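Local coordinates for 1,4-dihydroxy-2-naphthoyl-CoA hydrolase (Escherichia coli, PDB 1VH5), which hydrolyses 1,4-dihydroxy-2-naphthoyl-CoA to 1,4-dihydroxy-2-naphthoate and CoA in menaquinone biosynthesis, and also acts on a wide range of other acyl-CoA thioesters, at residues Lys105-His108 with Gln114-Gln117; Leu63-Gly68 with Leu85-Asn90; Ile118-Glu123 with Leu127-Arg132; Ile28-Ile33 with Leu38-Pro43. All coordinates share one frame; numbering follows the deposited sequence.

Interaction 1 of 4, residues Lys105-His108 with Gln114-Gln117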
loop_
_atom_site.group_PDB
_atom_site.type_symbol
_atom_site.label_atom_id
_atom_site.label_comp_id
_atom_site.label_asym_id
_atom_site.label_seq_id
_atom_site.Cartn_x
_atom_site.Cartn_y
_atom_site.Cartn_z
ATOM N N LYS A 105 -7.680 -15.148 3.277
ATOM C CA LYS A 105 -8.863 -16.021 3.362
ATOM C C LYS A 105 -10.123 -15.169 3.034
ATOM O O LYS A 105 -10.136 -13.969 3.265
ATOM C CB LYS A 105 -8.990 -16.622 4.772
ATOM C CG LYS A 105 -9.626 -15.698 5.810
ATOM C CD LYS A 105 -9.817 -16.454 7.120
ATOM C CE LYS A 105 -10.512 -15.569 8.147
ATOM N NZ LYS A 105 -10.643 -16.236 9.480
ATOM N N PRO A 106 -11.177 -15.765 2.500
ATOM C CA PRO A 106 -12.387 -14.995 2.203
ATOM C C PRO A 106 -13.205 -14.692 3.463
ATOM O O PRO A 106 -13.327 -15.546 4.350
ATOM C CB PRO A 106 -13.167 -15.921 1.273
ATOM C CG PRO A 106 -12.811 -17.291 1.772
ATOM C CD PRO A 106 -11.333 -17.193 2.132
ATOM N N LEU A 107 -13.769 -13.490 3.527
ATOM C CA LEU A 107 -14.812 -13.165 4.512
ATOM C C LEU A 107 -16.169 -13.206 3.826
ATOM O O LEU A 107 -17.183 -13.500 4.483
ATOM C CB LEU A 107 -14.584 -11.799 5.161
ATOM C CG LEU A 107 -13.304 -11.660 5.976
ATOM C CD1 LEU A 107 -13.269 -10.285 6.654
ATOM C CD2 LEU A 107 -13.087 -12.788 6.996
ATOM N N HIS A 108 -16.205 -12.930 2.516
ATOM C CA HIS A 108 -17.467 -12.901 1.767
ATOM C C HIS A 108 -17.162 -13.148 0.308
ATOM O O HIS A 108 -16.330 -12.449 -0.275
ATOM C CB HIS A 108 -18.150 -11.521 1.939
ATOM C CG HIS A 108 -19.396 -11.382 1.137
ATOM N ND1 HIS A 108 -20.483 -12.203 1.346
ATOM C CD2 HIS A 108 -19.736 -10.543 0.133
ATOM C CE1 HIS A 108 -21.450 -11.865 0.506
ATOM N NE2 HIS A 108 -21.020 -10.865 -0.240
ATOM N N GLN A 114 -16.821 -9.039 -3.042
ATOM C CA GLN A 114 -16.086 -9.973 -2.198
ATOM C C GLN A 114 -15.396 -9.173 -1.104
ATOM O O GLN A 114 -15.074 -7.987 -1.281
ATOM C CB GLN A 114 -15.007 -10.743 -2.987
ATOM C CG GLN A 114 -15.492 -11.338 -4.285
ATOM C CD GLN A 114 -14.339 -11.748 -5.165
ATOM O OE1 GLN A 114 -13.265 -11.121 -5.151
ATOM N NE2 GLN A 114 -14.555 -12.800 -5.976
ATOM N N VAL A 115 -15.138 -9.837 0.004
ATOM C CA VAL A 115 -14.286 -9.274 1.038
ATOM C C VAL A 115 -13.259 -10.317 1.428
ATOM O O VAL A 115 -13.607 -11.473 1.698
ATOM C CB VAL A 115 -15.101 -8.850 2.276
ATOM C CG1 VAL A 115 -14.186 -8.247 3.403
ATOM C CG2 VAL A 115 -16.228 -7.874 1.864
ATOM N N TRP A 116 -11.989 -9.898 1.424
ATOM C CA TRP A 116 -10.857 -10.767 1.706
ATOM C C TRP A 116 -10.158 -10.250 2.960
ATOM O O TRP A 116 -10.009 -9.022 3.118
ATOM C CB TRP A 116 -9.893 -10.712 0.510
ATOM C CG TRP A 116 -10.454 -11.356 -0.714
ATOM C CD1 TRP A 116 -11.112 -10.769 -1.739
ATOM C CD2 TRP A 116 -10.510 -12.757 -0.956
ATOM N NE1 TRP A 116 -11.519 -11.713 -2.665
ATOM C CE2 TRP A 116 -11.185 -12.948 -2.181
ATOM C CE3 TRP A 116 -10.047 -13.884 -0.251
ATOM C CZ2 TRP A 116 -11.389 -14.215 -2.742
ATOM C CZ3 TRP A 116 -10.239 -15.158 -0.817
ATOM C CH2 TRP A 116 -10.908 -15.299 -2.053
ATOM N N GLN A 117 -9.710 -11.159 3.824
ATOM C CA GLN A 117 -8.875 -10.789 4.966
ATOM C C GLN A 117 -7.459 -11.280 4.668
ATOM O O GLN A 117 -7.237 -12.471 4.342
ATOM C CB GLN A 117 -9.411 -11.419 6.227
ATOM C CG GLN A 117 -8.675 -11.014 7.539
ATOM C CD GLN A 117 -9.521 -11.400 8.747
ATOM O OE1 GLN A 117 -10.477 -10.713 9.099
ATOM N NE2 GLN A 117 -9.218 -12.518 9.325
HETATM O O HOH W 1 -10.681 -14.127 11.335
#

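Interaction 2 of 4, residues Leu63-Gly68 with Leu85-Asn90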
loop_
_atom_site.group_PDB
_atom_site.type_symbol
_atom_site.label_atom_id
_atom_site.label_comp_id
_atom_site.label_asym_id
_atom_site.label_seq_id
_atom_site.Cartn_x
_atom_site.Cartn_y
_atom_site.Cartn_z
ATOM N N LEU A 63 1.465 -6.087 -0.675
ATOM C CA LEU A 63 1.396 -7.542 -0.549
ATOM C C LEU A 63 -0.073 -7.982 -0.384
ATOM O O LEU A 63 -0.567 -8.884 -1.120
ATOM C CB LEU A 63 2.301 -8.046 0.585
ATOM C CG LEU A 63 2.232 -9.566 0.852
ATOM C CD1 LEU A 63 2.702 -10.372 -0.370
ATOM C CD2 LEU A 63 3.080 -9.898 2.071
ATOM N N ALA A 64 -0.800 -7.334 0.537
ATOM C CA ALA A 64 -2.191 -7.708 0.805
ATOM C C ALA A 64 -3.035 -7.546 -0.447
ATOM O O ALA A 64 -3.845 -8.438 -0.775
ATOM C CB ALA A 64 -2.773 -6.868 1.942
ATOM N N GLU A 65 -2.909 -6.415 -1.152
ATOM C CA GLU A 65 -3.750 -6.186 -2.314
ATOM C C GLU A 65 -3.356 -7.133 -3.442
ATOM O O GLU A 65 -4.220 -7.572 -4.207
ATOM C CB GLU A 65 -3.685 -4.712 -2.779
ATOM C CG GLU A 65 -4.657 -4.438 -3.930
ATOM C CD GLU A 65 -5.253 -3.056 -3.948
ATOM O OE1 GLU A 65 -5.223 -2.336 -2.914
ATOM O OE2 GLU A 65 -5.734 -2.712 -5.038
ATOM N N SER A 66 -2.060 -7.428 -3.595
ATOM C CA SER A 66 -1.624 -8.347 -4.670
ATOM C C SER A 66 -2.220 -9.734 -4.482
ATOM O O SER A 66 -2.615 -10.375 -5.453
ATOM C CB SER A 66 -0.106 -8.467 -4.649
ATOM O OG SER A 66 0.521 -7.230 -4.987
ATOM N N ILE A 67 -2.269 -10.207 -3.243
ATOM C CA ILE A 67 -2.819 -11.539 -2.935
ATOM C C ILE A 67 -4.327 -11.525 -3.063
ATOM O O ILE A 67 -4.910 -12.369 -3.749
ATOM C CB ILE A 67 -2.443 -12.045 -1.521
ATOM C CG1 ILE A 67 -0.921 -12.150 -1.348
ATOM C CG2 ILE A 67 -3.025 -13.448 -1.304
ATOM C CD1 ILE A 67 -0.510 -12.290 0.094
ATOM N N GLY A 68 -4.977 -10.543 -2.432
ATOM C CA GLY A 68 -6.437 -10.478 -2.466
ATOM C C GLY A 68 -6.991 -10.310 -3.873
ATOM O O GLY A 68 -8.047 -10.857 -4.196
ATOM N N LEU A 85 -12.104 -1.992 -4.528
ATOM C CA LEU A 85 -12.817 -0.805 -4.073
ATOM C C LEU A 85 -12.167 -0.127 -2.880
ATOM O O LEU A 85 -12.025 1.083 -2.893
ATOM C CB LEU A 85 -14.280 -1.134 -3.731
ATOM C CG LEU A 85 -15.135 -1.727 -4.846
ATOM C CD1 LEU A 85 -16.480 -2.103 -4.204
ATOM C CD2 LEU A 85 -15.311 -0.798 -6.043
ATOM N N GLU A 86 -11.835 -0.892 -1.831
ATOM C CA GLU A 86 -11.382 -0.294 -0.586
ATOM C C GLU A 86 -10.404 -1.310 -0.001
ATOM O O GLU A 86 -10.630 -2.515 -0.032
ATOM C CB GLU A 86 -12.563 -0.055 0.355
ATOM C CG GLU A 86 -12.323 0.996 1.468
ATOM C CD GLU A 86 -11.730 0.477 2.782
ATOM O OE1 GLU A 86 -11.535 -0.752 2.934
ATOM O OE2 GLU A 86 -11.436 1.324 3.669
ATOM N N ILE A 87 -9.328 -0.807 0.589
ATOM C CA ILE A 87 -8.421 -1.629 1.366
ATOM C C ILE A 87 -8.101 -0.899 2.659
ATOM O O ILE A 87 -8.010 0.346 2.670
ATOM C CB ILE A 87 -7.172 -1.941 0.543
ATOM C CG1 ILE A 87 -6.291 -2.971 1.250
ATOM C CG2 ILE A 87 -6.366 -0.637 0.198
ATOM C CD1 ILE A 87 -5.511 -3.908 0.391
ATOM N N ASN A 88 -7.953 -1.650 3.742
ATOM C CA ASN A 88 -7.630 -1.068 5.030
ATOM C C ASN A 88 -6.685 -1.990 5.761
ATOM O O ASN A 88 -6.652 -3.202 5.484
ATOM C CB ASN A 88 -8.894 -0.761 5.825
ATOM C CG ASN A 88 -9.713 -1.989 6.056
ATOM O OD1 ASN A 88 -9.353 -2.830 6.882
ATOM N ND2 ASN A 88 -10.797 -2.132 5.306
ATOM N N ALA A 89 -5.877 -1.437 6.654
ATOM C CA ALA A 89 -4.866 -2.225 7.360
ATOM C C ALA A 89 -4.519 -1.603 8.668
ATOM O O ALA A 89 -4.446 -0.359 8.774
ATOM C CB ALA A 89 -3.592 -2.408 6.501
ATOM N N ASN A 90 -4.279 -2.469 9.645
ATOM C CA ASN A 90 -3.621 -2.067 10.861
ATOM C C ASN A 90 -2.197 -2.583 10.940
ATOM O O ASN A 90 -1.953 -3.783 10.725
ATOM C CB ASN A 90 -4.403 -2.588 12.041
ATOM C CG ASN A 90 -4.078 -1.887 13.254
ATOM O OD1 ASN A 90 -3.018 -2.126 13.833
ATOM N ND2 ASN A 90 -4.968 -0.919 13.653
#

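Interaction 3 of 4, residues Ile118-Glu123 with Leu127-Arg132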
loop_
_atom_site.group_PDB
_atom_site.type_symbol
_atom_site.label_atom_id
_atom_site.label_comp_id
_atom_site.label_asym_id
_atom_site.label_seq_id
_atom_site.Cartn_x
_atom_site.Cartn_y
_atom_site.Cartn_z
ATOM N N ILE A 118 -6.474 -10.382 4.777
ATOM C CA ILE A 118 -5.101 -10.801 4.599
ATOM C C ILE A 118 -4.318 -10.436 5.861
ATOM O O ILE A 118 -4.241 -9.256 6.249
ATOM C CB ILE A 118 -4.418 -10.175 3.371
ATOM C CG1 ILE A 118 -5.260 -10.308 2.088
ATOM C CG2 ILE A 118 -3.008 -10.821 3.246
ATOM C CD1 ILE A 118 -6.300 -9.191 1.900
ATOM N N GLU A 119 -3.727 -11.454 6.500
ATOM C CA GLU A 119 -2.874 -11.226 7.660
ATOM C C GLU A 119 -1.429 -11.457 7.227
ATOM O O GLU A 119 -1.132 -12.414 6.491
ATOM C CB GLU A 119 -3.259 -12.159 8.816
ATOM C CG GLU A 119 -4.603 -11.841 9.478
ATOM C CD GLU A 119 -4.946 -12.813 10.616
ATOM O OE1 GLU A 119 -4.630 -14.030 10.513
ATOM O OE2 GLU A 119 -5.541 -12.375 11.629
ATOM N N ILE A 120 -0.531 -10.573 7.674
ATOM C CA ILE A 120 0.866 -10.662 7.250
ATOM C C ILE A 120 1.705 -10.903 8.478
ATOM O O ILE A 120 1.611 -10.182 9.468
ATOM C CB ILE A 120 1.267 -9.367 6.553
ATOM C CG1 ILE A 120 0.401 -9.204 5.285
ATOM C CG2 ILE A 120 2.816 -9.352 6.245
ATOM C CD1 ILE A 120 0.525 -7.901 4.669
ATOM N N PHE A 121 2.538 -11.935 8.413
ATOM C CA PHE A 121 3.339 -12.421 9.542
ATOM C C PHE A 121 4.821 -12.337 9.199
ATOM O O PHE A 121 5.231 -12.458 8.042
ATOM C CB PHE A 121 3.014 -13.893 9.889
ATOM C CG PHE A 121 1.560 -14.140 10.196
ATOM C CD1 PHE A 121 0.653 -14.369 9.147
ATOM C CD2 PHE A 121 1.105 -14.114 11.493
ATOM C CE1 PHE A 121 -0.705 -14.570 9.405
ATOM C CE2 PHE A 121 -0.272 -14.314 11.773
ATOM C CZ PHE A 121 -1.155 -14.566 10.712
ATOM N N ASP A 122 5.642 -12.150 10.218
ATOM C CA ASP A 122 7.094 -12.246 10.032
ATOM C C ASP A 122 7.552 -13.704 10.102
ATOM O O ASP A 122 6.746 -14.613 10.277
ATOM C CB ASP A 122 7.821 -11.338 11.043
ATOM C CG ASP A 122 7.676 -11.801 12.478
ATOM O OD1 ASP A 122 7.890 -10.960 13.403
ATOM O OD2 ASP A 122 7.379 -12.985 12.779
ATOM N N GLU A 123 8.867 -13.927 9.969
ATOM C CA GLU A 123 9.404 -15.293 9.914
ATOM C C GLU A 123 9.220 -16.102 11.192
ATOM O O GLU A 123 9.258 -17.344 11.160
ATOM C CB GLU A 123 10.870 -15.293 9.461
ATOM C CG GLU A 123 11.025 -14.754 8.058
ATOM C CD GLU A 123 12.413 -14.903 7.472
ATOM O OE1 GLU A 123 13.430 -14.866 8.232
ATOM O OE2 GLU A 123 12.482 -15.041 6.231
ATOM N N LEU A 127 2.194 -11.701 13.976
ATOM C CA LEU A 127 1.363 -10.823 13.159
ATOM C C LEU A 127 1.970 -9.440 13.083
ATOM O O LEU A 127 2.282 -8.831 14.110
ATOM C CB LEU A 127 -0.019 -10.728 13.772
ATOM C CG LEU A 127 -1.056 -9.911 12.995
ATOM C CD1 LEU A 127 -1.416 -10.580 11.672
ATOM C CD2 LEU A 127 -2.288 -9.677 13.877
ATOM N N CYS A 128 2.160 -8.962 11.868
ATOM C CA CYS A 128 2.693 -7.620 11.687
ATOM C C CYS A 128 1.663 -6.660 11.090
ATOM O O CYS A 128 1.734 -5.463 11.310
ATOM C CB CYS A 128 3.899 -7.648 10.742
ATOM S SG CYS A 128 5.325 -8.496 11.485
ATOM N N CYS A 129 0.753 -7.162 10.257
ATOM C CA CYS A 129 -0.236 -6.282 9.637
ATOM C C CYS A 129 -1.520 -7.108 9.430
ATOM O O CYS A 129 -1.452 -8.254 8.996
ATOM C CB CYS A 129 0.304 -5.761 8.295
ATOM S SG CYS A 129 -0.829 -4.684 7.356
ATOM N N SER A 130 -2.687 -6.517 9.717
ATOM C CA SER A 130 -3.944 -7.194 9.440
ATOM C C SER A 130 -4.755 -6.287 8.522
ATOM O O SER A 130 -4.983 -5.119 8.839
ATOM C CB SER A 130 -4.700 -7.415 10.747
ATOM O OG SER A 130 -5.986 -7.969 10.473
ATOM N N SER A 131 -5.201 -6.819 7.397
ATOM C CA SER A 131 -5.810 -6.029 6.345
ATOM C C SER A 131 -7.099 -6.668 5.849
ATOM O O SER A 131 -7.319 -7.877 6.018
ATOM C CB SER A 131 -4.860 -5.810 5.204
ATOM O OG SER A 131 -4.763 -6.980 4.446
ATOM N N ARG A 132 -7.961 -5.834 5.282
ATOM C CA ARG A 132 -9.150 -6.292 4.565
ATOM C C ARG A 132 -9.254 -5.585 3.211
ATOM O O ARG A 132 -8.970 -4.398 3.139
ATOM C CB ARG A 132 -10.419 -5.960 5.371
ATOM C CG ARG A 132 -10.667 -6.800 6.633
ATOM C CD ARG A 132 -12.111 -6.705 7.189
ATOM N NE ARG A 132 -12.641 -5.325 7.188
ATOM C CZ ARG A 132 -12.412 -4.451 8.160
ATOM N NH1 ARG A 132 -12.880 -3.240 8.069
ATOM N NH2 ARG A 132 -11.719 -4.755 9.244
#

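Interaction 4 of 4, residues Ile28-Ile33 with Leu38-Pro43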
loop_
_atom_site.group_PDB
_atom_site.type_symbol
_atom_site.label_atom_id
_atom_site.label_comp_id
_atom_site.label_asym_id
_atom_site.label_seq_id
_atom_site.Cartn_x
_atom_site.Cartn_y
_atom_site.Cartn_z
ATOM N N ILE A 28 7.532 -10.315 -4.788
ATOM C CA ILE A 28 6.429 -11.025 -4.164
ATOM C C ILE A 28 6.295 -12.401 -4.844
ATOM O O ILE A 28 6.246 -12.472 -6.088
ATOM C CB ILE A 28 5.152 -10.161 -4.263
ATOM C CG1 ILE A 28 5.304 -8.948 -3.330
ATOM C CG2 ILE A 28 3.920 -10.959 -3.849
ATOM C CD1 ILE A 28 4.267 -7.803 -3.578
ATOM N N ARG A 29 6.231 -13.464 -4.033
ATOM C CA ARG A 29 6.208 -14.831 -4.545
ATOM C C ARG A 29 5.006 -15.540 -3.928
ATOM O O ARG A 29 4.926 -15.698 -2.706
ATOM C CB ARG A 29 7.471 -15.597 -4.112
ATOM C CG ARG A 29 8.813 -14.937 -4.342
ATOM C CD ARG A 29 9.987 -15.911 -4.266
ATOM N NE ARG A 29 11.283 -15.233 -4.296
ATOM C CZ ARG A 29 12.306 -15.477 -3.479
ATOM N NH1 ARG A 29 13.436 -14.788 -3.614
ATOM N NH2 ARG A 29 12.202 -16.388 -2.521
ATOM N N PHE A 30 4.105 -16.029 -4.775
ATOM C CA PHE A 30 3.056 -16.940 -4.284
ATOM C C PHE A 30 3.664 -18.293 -3.884
ATOM O O PHE A 30 4.477 -18.850 -4.620
ATOM C CB PHE A 30 1.942 -17.096 -5.342
ATOM C CG PHE A 30 1.139 -15.847 -5.493
ATOM C CD1 PHE A 30 1.546 -14.809 -6.339
ATOM C CD2 PHE A 30 0.013 -15.661 -4.730
ATOM C CE1 PHE A 30 0.819 -13.612 -6.424
ATOM C CE2 PHE A 30 -0.698 -14.466 -4.778
ATOM C CZ PHE A 30 -0.329 -13.469 -5.645
ATOM N N GLU A 31 3.290 -18.777 -2.714
ATOM C CA GLU A 31 3.897 -19.961 -2.103
ATOM C C GLU A 31 2.930 -21.104 -1.897
ATOM O O GLU A 31 3.359 -22.262 -1.756
ATOM C CB GLU A 31 4.415 -19.615 -0.718
ATOM C CG GLU A 31 5.359 -18.440 -0.646
ATOM C CD GLU A 31 6.803 -18.854 -0.526
ATOM O OE1 GLU A 31 7.068 -20.067 -0.442
ATOM O OE2 GLU A 31 7.663 -17.968 -0.495
ATOM N N HIS A 32 1.635 -20.823 -1.744
ATOM C CA HIS A 32 0.702 -21.877 -1.394
ATOM C C HIS A 32 -0.698 -21.522 -1.845
ATOM O O HIS A 32 -1.170 -20.404 -1.580
ATOM C CB HIS A 32 0.747 -22.123 0.122
ATOM C CG HIS A 32 -0.287 -23.079 0.615
ATOM N ND1 HIS A 32 -0.183 -24.437 0.415
ATOM C CD2 HIS A 32 -1.427 -22.889 1.323
ATOM C CE1 HIS A 32 -1.229 -25.038 0.959
ATOM N NE2 HIS A 32 -1.992 -24.121 1.522
ATOM N N ILE A 33 -1.344 -22.434 -2.565
ATOM C CA ILE A 33 -2.774 -22.347 -2.873
ATOM C C ILE A 33 -3.484 -23.481 -2.157
ATOM O O ILE A 33 -3.409 -24.664 -2.579
ATOM C CB ILE A 33 -3.058 -22.478 -4.383
ATOM C CG1 ILE A 33 -2.157 -21.565 -5.222
ATOM C CG2 ILE A 33 -4.534 -22.175 -4.662
ATOM C CD1 ILE A 33 -2.267 -21.862 -6.726
ATOM N N LEU A 38 -4.874 -18.408 0.220
ATOM C CA LEU A 38 -3.780 -18.145 -0.714
ATOM C C LEU A 38 -2.641 -17.466 0.049
ATOM O O LEU A 38 -2.891 -16.528 0.807
ATOM C CB LEU A 38 -4.291 -17.322 -1.892
ATOM C CG LEU A 38 -3.363 -17.062 -3.068
ATOM C CD1 LEU A 38 -2.902 -18.361 -3.761
ATOM C CD2 LEU A 38 -4.040 -16.126 -4.046
ATOM N N GLU A 39 -1.396 -17.943 -0.087
ATOM C CA GLU A 39 -0.267 -17.329 0.622
ATOM C C GLU A 39 0.810 -16.877 -0.346
ATOM O O GLU A 39 1.108 -17.540 -1.353
ATOM C CB GLU A 39 0.405 -18.290 1.618
ATOM C CG GLU A 39 -0.553 -18.976 2.563
ATOM C CD GLU A 39 0.119 -19.952 3.515
ATOM O OE1 GLU A 39 1.361 -20.141 3.429
ATOM O OE2 GLU A 39 -0.612 -20.520 4.365
ATOM N N ALA A 40 1.398 -15.718 -0.025
ATOM C CA ALA A 40 2.551 -15.221 -0.757
ATOM C C ALA A 40 3.533 -14.574 0.206
ATOM O O ALA A 40 3.133 -14.055 1.261
ATOM C CB ALA A 40 2.139 -14.262 -1.804
ATOM N N THR A 41 4.817 -14.574 -0.158
ATOM C CA THR A 41 5.819 -13.882 0.654
ATOM C C THR A 41 6.449 -12.705 -0.085
ATOM O O THR A 41 6.338 -12.563 -1.271
ATOM C CB THR A 41 6.937 -14.829 1.116
ATOM O OG1 THR A 41 7.626 -15.329 -0.044
ATOM C CG2 THR A 41 6.381 -16.020 1.889
ATOM N N MET A 42 7.127 -11.855 0.684
ATOM C CA MET A 42 7.771 -10.638 0.181
ATOM C C MET A 42 8.965 -10.328 1.057
ATOM O O MET A 42 8.882 -10.433 2.277
ATOM C CB MET A 42 6.789 -9.463 0.220
ATOM C CG MET A 42 7.306 -8.093 -0.274
ATOM S SD MET A 42 6.082 -6.796 -0.137
ATOM C CE MET A 42 6.013 -6.670 1.554
ATOM N N PRO A 43 10.095 -9.947 0.441
ATOM C CA PRO A 43 11.273 -9.652 1.258
ATOM C C PRO A 43 11.112 -8.308 1.955
ATOM O O PRO A 43 10.393 -7.414 1.459
ATOM C CB PRO A 43 12.400 -9.549 0.209
ATOM C CG PRO A 43 11.716 -9.035 -1.018
ATOM C CD PRO A 43 10.356 -9.725 -0.988
#

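Interaction 1 of 4, residues Lys105-His108 with Gln114-Gln117
The carbonyl oxygen V115 O takes two backbone N-H groups at once, from L107 N at 2.7 Å and from H108 N at 3.1 Å. This double grip marks a classic beta bulge in the hotdog-fold sheet, where the chain passes from strand 99-106 to the short strand 108-109, both antiparallel to 113-121: L107 and H108 together stand opposite the single residue V115, and the chain turns a corner at L107. H108 N lies in the carbonyl plane on a lone pair of V115 O, whereas L107 N is tilted 27° from that plane. H108, one of the residues that bind substrate, closes the ladder, its O accepting from V115 N. Ahead of the bulge K105 and Q117 exchange two backbone bonds.

On the face that carries P106 and W116, CB of the proline makes an off-centre CH-pi contact with the six-membered ring of the indole, 4.2 Å from its centroid. The indole is held at its edge as well, since NE1 donates to OE1 of Q114 in the ring plane; that amide is itself fixed by T135 and by the carbonyl of G72. Replacing W116 with an alanine would probably leave the P106 ring without its aromatic neighbour and cost the Q114 amide one of its partners.

On the other face L107 CD1 meets V115 CG1, and CG of L107 packs on CB of Q117. With CG anti to the backbone N (chi1 -175°) and its chain extended, Q117 runs alongside K105, and one water bridges their ends, accepting from K105 NZ at 2.8 Å and from Q117 NE2 at 3.0 Å.

Interaction 2 of 4, residues Leu63-Gly68 with Leu85-Asn90
I87 on strand 81-91 faces E65 on helix 57-74, their CA atoms 7.5 Å apart, the nearest CA pair of two segments that meet through side chains alone. This is the hotdog arrangement, a central helix lying against the curved sheet. With CG1 anti to the backbone N (chi1 -172°), I87 extends CD1 to the helix. That methyl touches E65 CB at 3.7 Å, with A64 CB farther off at 4.3 Å. The I87 branches also pack along the glutamate's polar end: both CG2 and CD1 lie 3.7 Å from E65 OE1. E65 crosses I87 obliquely, its chain bent at chi2 (147°).

E65, inferred to be the nucleophile or proton acceptor, has its OE1 hydrogen-bonded to NE2 of H91 of the second subunit, and G84 of the substrate site is close by. The same strand pairs antiparallel with its counterpart in that subunit, which carries the sheet across the interface. On the strand face turned from the helix, N88 ND2 donates to the syn lone pair of E86 OE1 at 2.8 Å. The active-site carboxylate thus has an aliphatic wall on its I87 side, while OE1 shares a hydrogen bond with the partner chain, consistent with an active site assembled at the dimer interface.

Interaction 3 of 4, residues Ile118-Glu123 with Leu127-Arg132
I120 O accepts from both C128 N, at 2.7 Å, and C129 N, at 3.2 Å, which makes a classic beta bulge in the hairpin of strands 113-121 and 127-138. The two strand axes run antiparallel at 159° and approach to 4.6 Å. Past the bulge the pairing shifts by one residue, and F121 stands opposite L127.

The tight part is the face bearing I118, I120, C129 and S131, which turns to helix 57-74, where A64 and S60 lie against it. Here I120 CB meets C129 CB at 4.1 Å, while I120 N bonds to C129 O. I118 O accepts from the backbone N of S131 and, in one of the two deposited conformers of that serine, from its OG as well, at 3.0 Å. In that conformer OG stands between the backbone N and the carbonyl carbon (chi1 76°), which brings the hydroxyl back over the neighbouring strand and to 3.4 Å from I118 CB.

The opposite face, with E119, F121, L127 and S130, is partly exposed. Its loose spot is the E119-S130 pair, where E119 CG and S130 OG come no closer than 4.2 Å. L127 crosses E119 at about a right angle, setting CD1 against E119 CB. Toward the turn, D122 pairs with R126 in a salt bridge and lays its CB beside C128 SG. The leucine also covers the phenyl ring of F121: its CD1 stands 3.9 Å above the ring plane, offset toward the rim, in a CH-pi contact.

Interaction 4 of 4, residues Ile28-Ile33 with Leu38-Pro43
A40 CB fills the hollow between F30 and I28, its methyl lying over one face of the F30 ring, 4.2 Å from the centroid, with I28 CG2 to one side of it. This is the buried face of the antiparallel hairpin of strands 29-33 and 38-43. L38 is the larger bump beside it: with CG anti to the backbone N (chi1 -173°), it splays its methyls, CD2 to F30 CE2 at 3.8 Å and CD1 to I33 CG1 at 3.6 Å. At the other end I28 lies alongside M42. I67 of helix 57-74 and L14 of helix 11-16 close over this row.

A classic bulge, with E31 and H32 both facing E39, breaks the register; E31 N gives E39 O a nearly straight bond (176°), and the one from H32 N is weak. The bent chain of E31 crosses T41 at about a right angle, and its OE2 receives T41 OG1 through the anti lone pair at 2.7 Å. With an alanine in place of E31, the T41 hydroxyl would probably lose this acceptor and T41 CG2 part of its cover.

T41 OG1 is also bonded to R99, and E39 forms a salt bridge with R101. The hairpin thus has an apolar face toward the helices and a polar one where the E39 carboxylate and the T41 hydroxyl engage arginines of strand 99-106.

In the fold
All four contacts belong to one hotdog fold. Interactions 1, 3 and 4 are antiparallel ladders of the curved sheet, each broken by a classic bulge; interaction 2 sets the central helix against that sheet and is wholly buried, with side chains alone meeting. Interactions 1 and 3 share strand 113-121, while interaction 4 reaches it through strand 99-106. Helix 57-74 ties the set together: A64 packs on S131 of interaction 3, I67 on A40 and L38 of interaction 4, and G68 lies near W116 of interaction 1. The ladders are partly buried, one face toward the interior and a more exposed one mixing polar and apolar side chains; interaction 2 instead places an apolar branch against an active-site carboxylate at the subunit interface.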